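Local coordinates for probable sulfate-binding lipoprotein SubI (Mycobacterium tuberculosis, PDB 6DDN), which probably binds sulfate outside the cell membrane and serves as the carrier protein of a sulfate uptake system, at residues Ile136-Val142 with Thr258-Pro264; Ser235-Glu239 with Ala296-Pro300; Ile165-Ser171 with His210-Gly216. All coordinates share one frame; numbering follows the deposited sequence.

In the fold
All three contacts reach one mixed sheet of a solute-binding protein. Along the chain, interaction 3 falls wholly within the span between the two segments of interaction 1, while interaction 2 begins inside that span and ends beyond it. Interactions 1 and 2 have centres about 8 Å apart and touch: strand 138-147 pairs with strands 257-267, 232-236 and 299-300. Interaction 3, centred about 21 Å from interaction 1 and about 20 Å from interaction 2, binds a loop between helices 196-210 and 218-227 to the strand 167-168 side. The sheet thus joins interactions 1 and 2 directly and interaction 3 through strand 232-236, and interactions 2 and 3 both lie close to the bound sulfate.

Interaction 1 (Ile136-Val142 with Thr258-Pro264); sequences IPFGSVV and TFKIENP
Two antiparallel strands, 138-147 and 257-267, pair here in the buried middle of the solute-binding fold, and their short segments run 152° apart. S140 and I261 form the central hydrogen-bonded pair: S140 N donates to I261 O at 2.9 Å, and I261 N to S140 O at 2.7 Å. Both donors stand well above the plane of the carbonyl they meet. Farther along, V142 N reaches F259 O at 3.2 Å, this time in the carbonyl plane. The non-hydrogen-bonded positions add CA-H...O contacts, with G139 CA 3.1 Å from I261 O; lacking a side chain, G139 lets that oxygen come close. On the face carrying S140 and I261, the V142 CG2 methyl meets I261 CD1 at 3.9 Å, the two side chains set nearly perpendicular, and W180 and Y236 close over I261. N263 lies beside the F138 ring, its OD1 3.6 Å from F138 CE1 and its amide turned 50° from the ring plane. The other face holds E262, whose CB packs on I136 CG2 at 4.0 Å while its carboxylate forms a salt bridge with K260. Main-chain bonds thus fix the register; I261 and V142 pack on the face where N238 N and S110 O hold S140 OG and N263 ND2, respectively; and on the other, K260 and E262 probably offset each other's charge beside V141.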
ATOM      1  N   ILE A 136      -8.245  -8.687  -2.318  1.00 41.09           N
ATOM      2  CA  ILE A 136      -7.641  -7.412  -2.682  1.00 49.62           C
ATOM      3  C   ILE A 136      -8.742  -6.520  -3.254  1.00 51.12           C
ATOM      4  O   ILE A 136      -9.211  -6.756  -4.377  1.00 50.21           O
ATOM      5  CB  ILE A 136      -6.488  -7.596  -3.678  1.00 51.33           C
ATOM      6  CG1 ILE A 136      -5.271  -8.186  -2.961  1.00 50.68           C
ATOM      7  CG2 ILE A 136      -6.109  -6.271  -4.318  1.00 48.42           C
ATOM      8  CD1 ILE A 136      -4.599  -9.305  -3.713  1.00 52.40           C
ATOM      9  N   PRO A 137      -9.198  -5.501  -2.517  1.00 50.34           N
ATOM     10  CA  PRO A 137     -10.274  -4.639  -3.022  1.00 51.04           C
ATOM     11  C   PRO A 137      -9.761  -3.426  -3.781  1.00 50.19           C
ATOM     12  O   PRO A 137     -10.519  -2.778  -4.510  1.00 51.92           O
ATOM     13  CB  PRO A 137     -11.000  -4.222  -1.741  1.00 50.14           C
ATOM     14  CG  PRO A 137      -9.904  -4.157  -0.726  1.00 48.23           C
ATOM     15  CD  PRO A 137      -8.897  -5.228  -1.100  1.00 47.70           C
ATOM     16  N   PHE A 138      -8.484  -3.102  -3.607  1.00 45.62           N
ATOM     17  CA  PHE A 138      -7.881  -1.964  -4.288  1.00 44.01           C
ATOM     18  C   PHE A 138      -6.368  -2.119  -4.233  1.00 44.70           C
ATOM     19  O   PHE A 138      -5.839  -3.071  -3.653  1.00 48.52           O
ATOM     20  CB  PHE A 138      -8.337  -0.636  -3.670  1.00 40.24           C
ATOM     21  CG  PHE A 138      -7.986  -0.484  -2.214  1.00 42.05           C
ATOM     22  CD1 PHE A 138      -6.730  -0.037  -1.827  1.00 47.71           C
ATOM     23  CD2 PHE A 138      -8.917  -0.773  -1.233  1.00 40.22           C
ATOM     24  CE1 PHE A 138      -6.408   0.104  -0.486  1.00 46.47           C
ATOM     25  CE2 PHE A 138      -8.602  -0.633   0.107  1.00 39.77           C
ATOM     26  CZ  PHE A 138      -7.346  -0.193   0.480  1.00 43.79           C
ATOM     27  N   GLY A 139      -5.678  -1.167  -4.841  1.00 41.66           N
ATOM     28  CA  GLY A 139      -4.234  -1.174  -4.831  1.00 38.76           C
ATOM     29  C   GLY A 139      -3.684   0.139  -5.336  1.00 38.10           C
ATOM     30  O   GLY A 139      -4.377   1.156  -5.348  1.00 42.53           O
ATOM     31  N   SER A 140      -2.430   0.103  -5.765  1.00 36.49           N
ATOM     32  CA  SER A 140      -1.756   1.302  -6.245  1.00 46.56           C
ATOM     33  C   SER A 140      -0.537   0.878  -7.054  1.00 49.99           C
ATOM     34  O   SER A 140      -0.393  -0.291  -7.426  1.00 53.65           O
ATOM     35  CB  SER A 140      -1.375   2.218  -5.077  1.00 46.83           C
ATOM     36  OG  SER A 140      -0.991   3.502  -5.533  1.00 46.84           O
ATOM     37  N   VAL A 141       0.342   1.838  -7.333  1.00 47.02           N
ATOM     38  CA  VAL A 141       1.632   1.572  -7.952  1.00 44.01           C
ATOM     39  C   VAL A 141       2.690   2.371  -7.207  1.00 42.89           C
ATOM     40  O   VAL A 141       2.401   3.401  -6.590  1.00 40.80           O
ATOM     41  CB  VAL A 141       1.655   1.928  -9.455  1.00 38.28           C
ATOM     42  CG1 VAL A 141       0.749   1.001 -10.239  1.00 36.78           C
ATOM     43  CG2 VAL A 141       1.248   3.380  -9.660  1.00 36.65           C
ATOM     44  N   VAL A 142       3.928   1.884  -7.265  1.00 43.03           N
ATOM     45  CA  VAL A 142       5.040   2.619  -6.681  1.00 44.01           C
ATOM     46  C   VAL A 142       5.327   3.850  -7.529  1.00 44.96           C
ATOM     47  O   VAL A 142       5.362   3.784  -8.765  1.00 41.78           O
ATOM     48  CB  VAL A 142       6.275   1.709  -6.567  1.00 44.31           C
ATOM     49  CG1 VAL A 142       7.450   2.482  -6.014  1.00 40.33           C
ATOM     50  CG2 VAL A 142       5.963   0.505  -5.693  1.00 48.61           C
ATOM     51  N   THR A 258       7.480   0.145 -12.862  1.00 46.23           N
ATOM     52  CA  THR A 258       7.062   0.251 -11.474  1.00 43.77           C
ATOM     53  C   THR A 258       6.396  -1.053 -11.063  1.00 45.34           C
ATOM     54  O   THR A 258       6.173  -1.949 -11.884  1.00 44.46           O
ATOM     55  CB  THR A 258       6.119   1.439 -11.253  1.00 44.68           C
ATOM     56  OG1 THR A 258       5.975   1.682  -9.848  1.00 50.86           O
ATOM     57  CG2 THR A 258       4.754   1.156 -11.852  1.00 41.14           C
ATOM     58  N   PHE A 259       6.080  -1.158  -9.774  1.00 43.22           N
ATOM     59  CA  PHE A 259       5.515  -2.367  -9.198  1.00 45.01           C
ATOM     60  C   PHE A 259       4.040  -2.174  -8.884  1.00 44.36           C
ATOM     61  O   PHE A 259       3.616  -1.084  -8.483  1.00 39.33           O
ATOM     62  CB  PHE A 259       6.262  -2.775  -7.928  1.00 49.21           C
ATOM     63  CG  PHE A 259       6.297  -4.256  -7.704  1.00 54.37           C
ATOM     64  CD1 PHE A 259       7.272  -5.035  -8.303  1.00 54.99           C
ATOM     65  CD2 PHE A 259       5.349  -4.873  -6.903  1.00 54.93           C
ATOM     66  CE1 PHE A 259       7.306  -6.399  -8.108  1.00 57.98           C
ATOM     67  CE2 PHE A 259       5.377  -6.237  -6.702  1.00 58.34           C
ATOM     68  CZ  PHE A 259       6.358  -7.003  -7.305  1.00 61.71           C
ATOM     69  N   LYS A 260       3.263  -3.239  -9.061  1.00 48.81           N
ATOM     70  CA  LYS A 260       1.833  -3.202  -8.783  1.00 50.29           C
ATOM     71  C   LYS A 260       1.600  -3.440  -7.298  1.00 51.73           C
ATOM     72  O   LYS A 260       1.916  -4.515  -6.777  1.00 55.30           O
ATOM     73  CB  LYS A 260       1.099  -4.248  -9.620  1.00 52.05           C
ATOM     74  CG  LYS A 260      -0.414  -4.218  -9.460  1.00 50.03           C
ATOM     75  CD  LYS A 260      -1.028  -5.563  -9.811  1.00 52.25           C
ATOM     76  CE  LYS A 260      -2.493  -5.422 -10.188  1.00 59.52           C
ATOM     77  NZ  LYS A 260      -3.061  -6.703 -10.701  1.00 71.21           N
ATOM     78  N   ILE A 261       1.050  -2.441  -6.620  1.00 52.60           N
ATOM     79  CA  ILE A 261       0.746  -2.536  -5.198  1.00 49.30           C
ATOM     80  C   ILE A 261      -0.654  -3.111  -5.039  1.00 51.12           C
ATOM     81  O   ILE A 261      -1.608  -2.630  -5.662  1.00 49.65           O
ATOM     82  CB  ILE A 261       0.860  -1.162  -4.521  1.00 40.61           C
ATOM     83  CG1 ILE A 261       2.281  -0.616  -4.672  1.00 33.14           C
ATOM     84  CG2 ILE A 261       0.455  -1.250  -3.054  1.00 41.61           C
ATOM     85  CD1 ILE A 261       2.531   0.665  -3.901  1.00 33.08           C
ATOM     86  N   GLU A 262      -0.777  -4.151  -4.216  1.00 53.32           N
ATOM     87  CA  GLU A 262      -2.056  -4.796  -3.938  1.00 49.48           C
ATOM     88  C   GLU A 262      -2.244  -4.856  -2.431  1.00 52.28           C
ATOM     89  O   GLU A 262      -1.482  -5.537  -1.738  1.00 61.94           O
ATOM     90  CB  GLU A 262      -2.117  -6.200  -4.547  1.00 53.02           C
ATOM     91  CG  GLU A 262      -1.890  -6.240  -6.049  1.00 56.63           C
ATOM     92  CD  GLU A 262      -2.162  -7.609  -6.639  1.00 66.06           C
ATOM     93  OE1 GLU A 262      -3.179  -7.763  -7.349  1.00 69.15           O
ATOM     94  OE2 GLU A 262      -1.361  -8.534  -6.386  1.00 70.62           O
ATOM     95  N   ASN A 263      -3.259  -4.154  -1.929  1.00 50.42           N
ATOM     96  CA  ASN A 263      -3.461  -4.019  -0.495  1.00 52.12           C
ATOM     97  C   ASN A 263      -4.556  -4.967  -0.030  1.00 52.14           C
ATOM     98  O   ASN A 263      -5.732  -4.745  -0.357  1.00 53.76           O
ATOM     99  CB  ASN A 263      -3.817  -2.578  -0.145  1.00 52.16           C
ATOM    100  CG  ASN A 263      -2.772  -1.593  -0.627  1.00 51.38           C
ATOM    101  OD1 ASN A 263      -3.058  -0.714  -1.440  1.00 55.00           O
ATOM    102  ND2 ASN A 263      -1.549  -1.737  -0.130  1.00 47.58           N
ATOM    103  N   PRO A 264      -4.234  -6.012   0.726  1.00 47.24           N
ATOM    104  CA  PRO A 264      -5.251  -6.994   1.116  1.00 46.92           C
ATOM    105  C   PRO A 264      -6.144  -6.510   2.252  1.00 45.12           C
ATOM    106  O   PRO A 264      -5.778  -5.656   3.064  1.00 38.72           O
ATOM    107  CB  PRO A 264      -4.418  -8.201   1.560  1.00 49.14           C
ATOM    108  CG  PRO A 264      -3.125  -7.609   2.014  1.00 48.48           C
ATOM    109  CD  PRO A 264      -2.879  -6.418   1.133  1.00 43.87           C
TER

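Interaction 2 (Ser235-Glu239 with Ala296-Pro300); sequences SYENE and AGFRP. With SO4 (sulfate ion), chain C.
N238, E237 and F298 carry most of this junction between the first turn of helix 237-245 and the segment 296-300. The N238 amide lies stacked on the F298 ring, the planes only 15° apart. Its CG sits between the backbone N and the carbonyl carbon (chi1 51°), which lays the side chain over the ring: N238 CB is 3.6 Å from the F298 ring centroid in a CH-pi contact, and N238 CG is 3.3 Å from F298 CE2. Next to it, R299 grips E237 side-on. R299 NE binds E237 OE1 at 2.7 Å and R299 NH2 binds E237 OE2 at 3.1 Å, both nearly straight and on the syn sides of the carboxylate, which is turned about 30° from the guanidinium plane. A water links E237 OE1 to G297 O, and R299 NH2 also bonds P314 O. Just before the helix, Y236 OH, also bonded to S110 OG, donates to sulfate O2 at 2.8 Å, and S175 OG and the main-chain nitrogens of A60, S177 and G218 also bind this anion. The ion pair thus joins the two segments, whereas the donors named at the sulfate are all uncharged, consistent with sulfate recognition through neutral hydrogen bonds.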
ATOM      1  N   SER A 235       6.847   6.113  -2.629  1.00 54.70           N
ATOM      2  CA  SER A 235       5.585   6.059  -1.904  1.00 52.20           C
ATOM      3  C   SER A 235       4.511   5.466  -2.804  1.00 50.24           C
ATOM      4  O   SER A 235       4.730   5.225  -3.993  1.00 53.41           O
ATOM      5  CB  SER A 235       5.177   7.452  -1.417  1.00 50.59           C
ATOM      6  OG  SER A 235       3.997   7.398  -0.637  1.00 51.74           O
ATOM      7  N   TYR A 236       3.344   5.227  -2.211  1.00 50.91           N
ATOM      8  CA  TYR A 236       2.181   4.832  -2.989  1.00 49.52           C
ATOM      9  C   TYR A 236       1.723   5.988  -3.869  1.00 45.33           C
ATOM     10  O   TYR A 236       1.884   7.162  -3.527  1.00 43.91           O
ATOM     11  CB  TYR A 236       1.014   4.415  -2.087  1.00 51.66           C
ATOM     12  CG  TYR A 236       1.327   3.446  -0.966  1.00 56.32           C
ATOM     13  CD1 TYR A 236       1.923   3.879   0.210  1.00 58.05           C
ATOM     14  CD2 TYR A 236       0.979   2.106  -1.068  1.00 60.20           C
ATOM     15  CE1 TYR A 236       2.191   2.999   1.240  1.00 62.77           C
ATOM     16  CE2 TYR A 236       1.243   1.218  -0.043  1.00 67.53           C
ATOM     17  CZ  TYR A 236       1.849   1.671   1.109  1.00 65.95           C
ATOM     18  OH  TYR A 236       2.111   0.791   2.133  1.00 71.22           O
ATOM     19  N   GLU A 237       1.134   5.643  -5.013  1.00 48.33           N
ATOM     20  CA  GLU A 237       0.496   6.660  -5.840  1.00 47.66           C
ATOM     21  C   GLU A 237      -0.686   7.294  -5.118  1.00 46.99           C
ATOM     22  O   GLU A 237      -0.956   8.487  -5.296  1.00 47.16           O
ATOM     23  CB  GLU A 237       0.052   6.045  -7.167  1.00 54.69           C
ATOM     24  CG  GLU A 237      -0.451   7.036  -8.197  1.00 53.06           C
ATOM     25  CD  GLU A 237      -1.255   6.360  -9.291  1.00 56.46           C
ATOM     26  OE1 GLU A 237      -1.995   5.401  -8.981  1.00 56.85           O
ATOM     27  OE2 GLU A 237      -1.144   6.784 -10.460  1.00 57.67           O
ATOM     28  N   ASN A 238      -1.397   6.519  -4.296  1.00 46.55           N
ATOM     29  CA  ASN A 238      -2.498   7.092  -3.528  1.00 46.70           C
ATOM     30  C   ASN A 238      -1.985   8.076  -2.486  1.00 45.03           C
ATOM     31  O   ASN A 238      -2.630   9.096  -2.219  1.00 45.42           O
ATOM     32  CB  ASN A 238      -3.319   5.984  -2.868  1.00 48.18           C
ATOM     33  CG  ASN A 238      -2.463   5.002  -2.089  1.00 50.27           C
ATOM     34  OD1 ASN A 238      -2.174   3.905  -2.563  1.00 52.04           O
ATOM     35  ND2 ASN A 238      -2.074   5.384  -0.878  1.00 51.49           N
ATOM     36  N   GLU A 239      -0.824   7.791  -1.894  1.00 48.87           N
ATOM     37  CA  GLU A 239      -0.277   8.690  -0.884  1.00 53.86           C
ATOM     38  C   GLU A 239       0.226   9.982  -1.513  1.00 57.95           C
ATOM     39  O   GLU A 239       0.107  11.057  -0.913  1.00 64.39           O
ATOM     40  CB  GLU A 239       0.839   7.992  -0.106  1.00 54.60           C
ATOM     41  CG  GLU A 239       1.523   8.872   0.937  1.00 56.35           C
ATOM     42  CD  GLU A 239       0.753   8.964   2.245  1.00 57.19           C
ATOM     43  OE1 GLU A 239       1.401   9.141   3.299  1.00 58.68           O
ATOM     44  OE2 GLU A 239      -0.493   8.866   2.227  1.00 54.04           O
ATOM     45  N   ALA A 296     -10.677   8.494  -4.394  1.00 46.50           N
ATOM     46  CA  ALA A 296      -9.718   8.798  -3.340  1.00 47.33           C
ATOM     47  C   ALA A 296      -8.271   8.583  -3.767  1.00 47.99           C
ATOM     48  O   ALA A 296      -7.363   8.867  -2.981  1.00 49.72           O
ATOM     49  CB  ALA A 296     -10.017   7.953  -2.097  1.00 43.36           C
ATOM     50  N   GLY A 297      -8.030   8.093  -4.979  1.00 47.30           N
ATOM     51  CA  GLY A 297      -6.684   7.885  -5.463  1.00 46.63           C
ATOM     52  C   GLY A 297      -6.173   6.467  -5.382  1.00 47.27           C
ATOM     53  O   GLY A 297      -4.998   6.235  -5.684  1.00 49.51           O
ATOM     54  N   PHE A 298      -7.008   5.514  -4.985  1.00 48.65           N
ATOM     55  CA  PHE A 298      -6.621   4.112  -4.903  1.00 46.14           C
ATOM     56  C   PHE A 298      -7.158   3.380  -6.125  1.00 52.74           C
ATOM     57  O   PHE A 298      -8.328   3.545  -6.488  1.00 57.12           O
ATOM     58  CB  PHE A 298      -7.149   3.469  -3.619  1.00 38.07           C
ATOM     59  CG  PHE A 298      -6.697   4.160  -2.358  1.00 37.80           C
ATOM     60  CD1 PHE A 298      -7.319   5.319  -1.923  1.00 38.30           C
ATOM     61  CD2 PHE A 298      -5.656   3.642  -1.604  1.00 39.66           C
ATOM     62  CE1 PHE A 298      -6.906   5.953  -0.766  1.00 43.69           C
ATOM     63  CE2 PHE A 298      -5.241   4.269  -0.443  1.00 39.22           C
ATOM     64  CZ  PHE A 298      -5.865   5.427  -0.025  1.00 41.40           C
ATOM     65  N   ARG A 299      -6.311   2.580  -6.753  1.00 50.87           N
ATOM     66  CA  ARG A 299      -6.698   1.909  -7.986  1.00 48.32           C
ATOM     67  C   ARG A 299      -7.677   0.778  -7.693  1.00 46.18           C
ATOM     68  O   ARG A 299      -7.326  -0.165  -6.972  1.00 48.80           O
ATOM     69  CB  ARG A 299      -5.458   1.390  -8.706  1.00 47.02           C
ATOM     70  CG  ARG A 299      -4.725   2.486  -9.451  1.00 48.33           C
ATOM     71  CD  ARG A 299      -3.304   2.107  -9.805  1.00 47.12           C
ATOM     72  NE  ARG A 299      -2.611   3.224 -10.440  1.00 46.26           N
ATOM     73  CZ  ARG A 299      -2.200   3.231 -11.704  1.00 45.76           C
ATOM     74  NH1 ARG A 299      -2.411   2.175 -12.480  1.00 46.52           N
ATOM     75  NH2 ARG A 299      -1.583   4.298 -12.194  1.00 41.61           N
ATOM     76  N   PRO A 300      -8.894   0.824  -8.221  1.00 44.04           N
ATOM     77  CA  PRO A 300      -9.885  -0.205  -7.899  1.00 44.10           C
ATOM     78  C   PRO A 300      -9.638  -1.495  -8.665  1.00 47.71           C
ATOM     79  O   PRO A 300      -8.975  -1.523  -9.703  1.00 49.91           O
ATOM     80  CB  PRO A 300     -11.205   0.440  -8.329  1.00 45.37           C
ATOM     81  CG  PRO A 300     -10.810   1.323  -9.469  1.00 48.99           C
ATOM     82  CD  PRO A 300      -9.439   1.855  -9.122  1.00 46.03           C
TER
HETATM   83  S   SO4 C 401       2.856   1.193   5.565  1.00 49.61           S
HETATM   84  O1  SO4 C 401       1.926   0.938   6.661  1.00 48.23           O
HETATM   85  O2  SO4 C 401       2.225   2.084   4.595  1.00 48.53           O
HETATM   86  O3  SO4 C 401       4.069   1.821   6.079  1.00 48.17           O
HETATM   87  O4  SO4 C 401       3.203  -0.070   4.922  1.00 48.78           O
HETATM   88  O   HOH W   1      -3.261   4.620  -6.599  1.00 37.21           O

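Interaction 3 (Ile165-Ser171 with His210-Gly216); sequences IEVITPS and HVKLRPG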
ATOM      1  N   ILE A 165      21.618  12.720  -4.258  1.00 48.22           N
ATOM      2  CA  ILE A 165      20.181  12.499  -4.154  1.00 48.13           C
ATOM      3  C   ILE A 165      19.914  11.609  -2.946  1.00 51.38           C
ATOM      4  O   ILE A 165      20.418  10.483  -2.869  1.00 50.41           O
ATOM      5  CB  ILE A 165      19.622  11.868  -5.439  1.00 43.62           C
ATOM      6  CG1 ILE A 165      19.694  12.860  -6.601  1.00 43.85           C
ATOM      7  CG2 ILE A 165      18.189  11.402  -5.227  1.00 42.88           C
ATOM      8  CD1 ILE A 165      18.954  14.149  -6.344  1.00 46.81           C
ATOM      9  N   GLU A 166      19.134  12.117  -1.995  1.00 50.70           N
ATOM     10  CA  GLU A 166      18.708  11.329  -0.847  1.00 50.02           C
ATOM     11  C   GLU A 166      17.304  10.803  -1.092  1.00 49.23           C
ATOM     12  O   GLU A 166      16.392  11.572  -1.414  1.00 46.30           O
ATOM     13  CB  GLU A 166      18.731  12.136   0.452  1.00 52.74           C
ATOM     14  CG  GLU A 166      18.204  11.321   1.629  1.00 52.56           C
ATOM     15  CD  GLU A 166      17.992  12.136   2.885  1.00 59.04           C
ATOM     16  OE1 GLU A 166      18.135  13.377   2.832  1.00 60.08           O
ATOM     17  OE2 GLU A 166      17.681  11.527   3.931  1.00 62.44           O
ATOM     18  N   VAL A 167      17.138   9.496  -0.930  1.00 50.09           N
ATOM     19  CA  VAL A 167      15.856   8.833  -1.105  1.00 49.72           C
ATOM     20  C   VAL A 167      15.223   8.641   0.264  1.00 46.60           C
ATOM     21  O   VAL A 167      15.885   8.184   1.206  1.00 45.51           O
ATOM     22  CB  VAL A 167      16.022   7.486  -1.827  1.00 49.39           C
ATOM     23  CG1 VAL A 167      14.734   6.687  -1.760  1.00 46.60           C
ATOM     24  CG2 VAL A 167      16.453   7.712  -3.268  1.00 48.41           C
ATOM     25  N   ILE A 168      13.949   9.001   0.383  1.00 43.43           N
ATOM     26  CA  ILE A 168      13.170   8.759   1.588  1.00 44.94           C
ATOM     27  C   ILE A 168      12.313   7.526   1.349  1.00 48.09           C
ATOM     28  O   ILE A 168      11.489   7.502   0.425  1.00 50.37           O
ATOM     29  CB  ILE A 168      12.305   9.973   1.956  1.00 47.30           C
ATOM     30  CG1 ILE A 168      13.171  11.227   2.069  1.00 47.74           C
ATOM     31  CG2 ILE A 168      11.565   9.721   3.258  1.00 48.50           C
ATOM     32  CD1 ILE A 168      14.316  11.091   3.048  1.00 50.66           C
ATOM     33  N   THR A 169      12.512   6.495   2.174  1.00 51.67           N
ATOM     34  CA  THR A 169      11.738   5.265   2.103  1.00 46.92           C
ATOM     35  C   THR A 169      11.749   4.624   3.484  1.00 47.74           C
ATOM     36  O   THR A 169      12.780   4.668   4.172  1.00 48.37           O
ATOM     37  CB  THR A 169      12.293   4.290   1.054  1.00 43.22           C
ATOM     38  OG1 THR A 169      11.534   3.074   1.071  1.00 47.51           O
ATOM     39  CG2 THR A 169      13.758   3.981   1.318  1.00 43.79           C
ATOM     40  N   PRO A 170      10.630   4.044   3.925  1.00 46.17           N
ATOM     41  CA  PRO A 170      10.568   3.509   5.294  1.00 52.52           C
ATOM     42  C   PRO A 170      11.354   2.220   5.487  1.00 50.72           C
ATOM     43  O   PRO A 170      12.052   1.754   4.581  1.00 48.50           O
ATOM     44  CB  PRO A 170       9.067   3.286   5.512  1.00 50.44           C
ATOM     45  CG  PRO A 170       8.516   3.100   4.150  1.00 45.90           C
ATOM     46  CD  PRO A 170       9.322   3.991   3.254  1.00 44.78           C
ATOM     47  N   SER A 171      11.237   1.639   6.682  1.00 52.70           N
ATOM     48  CA  SER A 171      11.958   0.442   7.104  1.00 56.56           C
ATOM     49  C   SER A 171      11.137  -0.804   6.794  1.00 56.84           C
ATOM     50  O   SER A 171       9.942  -0.845   7.110  1.00 57.58           O
ATOM     51  CB  SER A 171      12.258   0.496   8.595  1.00 62.50           C
ATOM     52  OG  SER A 171      13.117  -0.562   8.981  1.00 67.30           O
ATOM     53  N   HIS A 210      22.182   6.111  -0.600  1.00 44.07           N
ATOM     54  CA  HIS A 210      21.136   7.113  -0.778  1.00 44.78           C
ATOM     55  C   HIS A 210      19.983   7.022   0.207  1.00 47.79           C
ATOM     56  O   HIS A 210      19.044   7.815   0.096  1.00 49.37           O
ATOM     57  CB  HIS A 210      20.560   7.049  -2.196  1.00 43.50           C
ATOM     58  CG  HIS A 210      21.595   7.170  -3.262  1.00 45.66           C
ATOM     59  ND1 HIS A 210      22.052   8.388  -3.719  1.00 51.76           N
ATOM     60  CD2 HIS A 210      22.274   6.227  -3.952  1.00 44.81           C
ATOM     61  CE1 HIS A 210      22.967   8.188  -4.650  1.00 50.63           C
ATOM     62  NE2 HIS A 210      23.114   6.886  -4.812  1.00 47.59           N
ATOM     63  N   VAL A 211      20.009   6.084   1.148  1.00 47.86           N
ATOM     64  CA  VAL A 211      19.014   6.017   2.209  1.00 43.69           C
ATOM     65  C   VAL A 211      19.750   6.063   3.537  1.00 48.51           C
ATOM     66  O   VAL A 211      20.589   5.199   3.820  1.00 52.54           O
ATOM     67  CB  VAL A 211      18.141   4.758   2.107  1.00 42.18           C
ATOM     68  CG1 VAL A 211      17.009   4.819   3.126  1.00 38.31           C
ATOM     69  CG2 VAL A 211      17.587   4.609   0.695  1.00 45.99           C
ATOM     70  N   LYS A 212      19.458   7.082   4.335  1.00 53.13           N
ATOM     71  CA  LYS A 212      19.968   7.190   5.695  1.00 56.38           C
ATOM     72  C   LYS A 212      18.862   7.217   6.735  1.00 54.75           C
ATOM     73  O   LYS A 212      19.001   6.596   7.792  1.00 54.94           O
ATOM     74  CB  LYS A 212      20.840   8.447   5.841  1.00 66.45           C
ATOM     75  CG  LYS A 212      21.433   8.628   7.230  1.00 71.13           C
ATOM     76  CD  LYS A 212      22.319   7.451   7.612  1.00 70.03           C
ATOM     77  CE  LYS A 212      23.327   7.845   8.675  1.00 75.98           C
ATOM     78  NZ  LYS A 212      22.675   8.571   9.798  1.00 80.82           N
ATOM     79  N   LEU A 213      17.765   7.916   6.462  1.00 57.30           N
ATOM     80  CA  LEU A 213      16.618   7.914   7.355  1.00 59.93           C
ATOM     81  C   LEU A 213      15.843   6.609   7.213  1.00 59.70           C
ATOM     82  O   LEU A 213      15.723   6.056   6.115  1.00 61.32           O
ATOM     83  CB  LEU A 213      15.708   9.105   7.057  1.00 56.60           C
ATOM     84  CG  LEU A 213      16.334  10.489   7.223  1.00 63.30           C
ATOM     85  CD1 LEU A 213      15.319  11.579   6.917  1.00 69.82           C
ATOM     86  CD2 LEU A 213      16.896  10.655   8.627  1.00 68.18           C
ATOM     87  N   ARG A 214      15.320   6.117   8.331  1.00 60.47           N
ATOM     88  CA  ARG A 214      14.567   4.863   8.374  1.00 58.88           C
ATOM     89  C   ARG A 214      13.248   5.095   9.101  1.00 60.70           C
ATOM     90  O   ARG A 214      13.056   4.624  10.229  1.00 63.61           O
ATOM     91  CB  ARG A 214      15.382   3.763   9.059  1.00 65.95           C
ATOM     92  CG  ARG A 214      16.207   2.869   8.129  1.00 73.54           C
ATOM     93  CD  ARG A 214      15.361   2.099   7.112  1.00 74.47           C
ATOM     94  NE  ARG A 214      15.948   0.790   6.820  1.00 75.60           N
ATOM     95  CZ  ARG A 214      15.839   0.154   5.657  1.00 70.41           C
ATOM     96  NH1 ARG A 214      15.163   0.701   4.658  1.00 67.75           N
ATOM     97  NH2 ARG A 214      16.411  -1.034   5.493  1.00 66.20           N
ATOM     98  N   PRO A 215      12.313   5.820   8.486  1.00 57.73           N
ATOM     99  CA  PRO A 215      11.008   6.022   9.124  1.00 55.18           C
ATOM    100  C   PRO A 215      10.230   4.717   9.224  1.00 53.35           C
ATOM    101  O   PRO A 215      10.425   3.777   8.451  1.00 51.80           O
ATOM    102  CB  PRO A 215      10.306   7.021   8.197  1.00 54.00           C
ATOM    103  CG  PRO A 215      10.977   6.850   6.881  1.00 56.33           C
ATOM    104  CD  PRO A 215      12.404   6.510   7.188  1.00 58.89           C
ATOM    105  N   GLY A 216       9.325   4.676  10.206  1.00 52.80           N
ATOM    106  CA  GLY A 216       8.627   3.439  10.512  1.00 50.82           C
ATOM    107  C   GLY A 216       7.551   3.056   9.521  1.00 50.55           C
ATOM    108  O   GLY A 216       7.272   1.867   9.343  1.00 47.95           O
TER
HETATM  109  O   HOH W   2      15.148   7.578   3.875  1.00 52.35           O
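H210 sets its imidazole edge-on to I165, opening a contact in which the loop between helices 196-210 and 218-227 runs beside segment 165-171 of the solute-binding fold. The two segments head in similar directions, 30° apart, and strand 167-168 pairs on with strand 232-236. H210 ND1 donates to I165 O at 2.8 Å, with the oxygen near the ring plane and the nitrogen in the carbonyl plane; CG placed anti to the carbonyl carbon (chi1 -55°) turns the ring to that oxygen. The main chain of the same residue is held too, because V167 N bonds H210 O at 2.7 Å. H210 is thereby clasped on both its ring and its carbonyl.

Beyond it the side chains meet in contrasting ways. V211 runs crosswise to T169, V211 CG1 lying 3.8 Å from the T169 CG2 methyl, while T169 OG1 turns to N181 ND2. I168 and L213 instead run alongside each other with their ends the same way, their CD1 atoms 4.0 Å apart. E166, extended beyond CG, is laid across L213 and brings its OE2 to 3.7 Å from L213 CG. At the far end, R214 bends at chi2 and chi3 and lays a guanidinium face over S171 CA. P215 CG packs against P170 CA and CB, both prolines touch A221 of helix 218-227, and P170 also reaches the start of helix 177-190 at S177 and A178, close to the bound sulfate. Where the backbones draw apart between these ends, a water donates to V167 O and L213 O, each at 2.8 Å. The last bond of the contact runs from S171 N to P215 O at 2.9 Å.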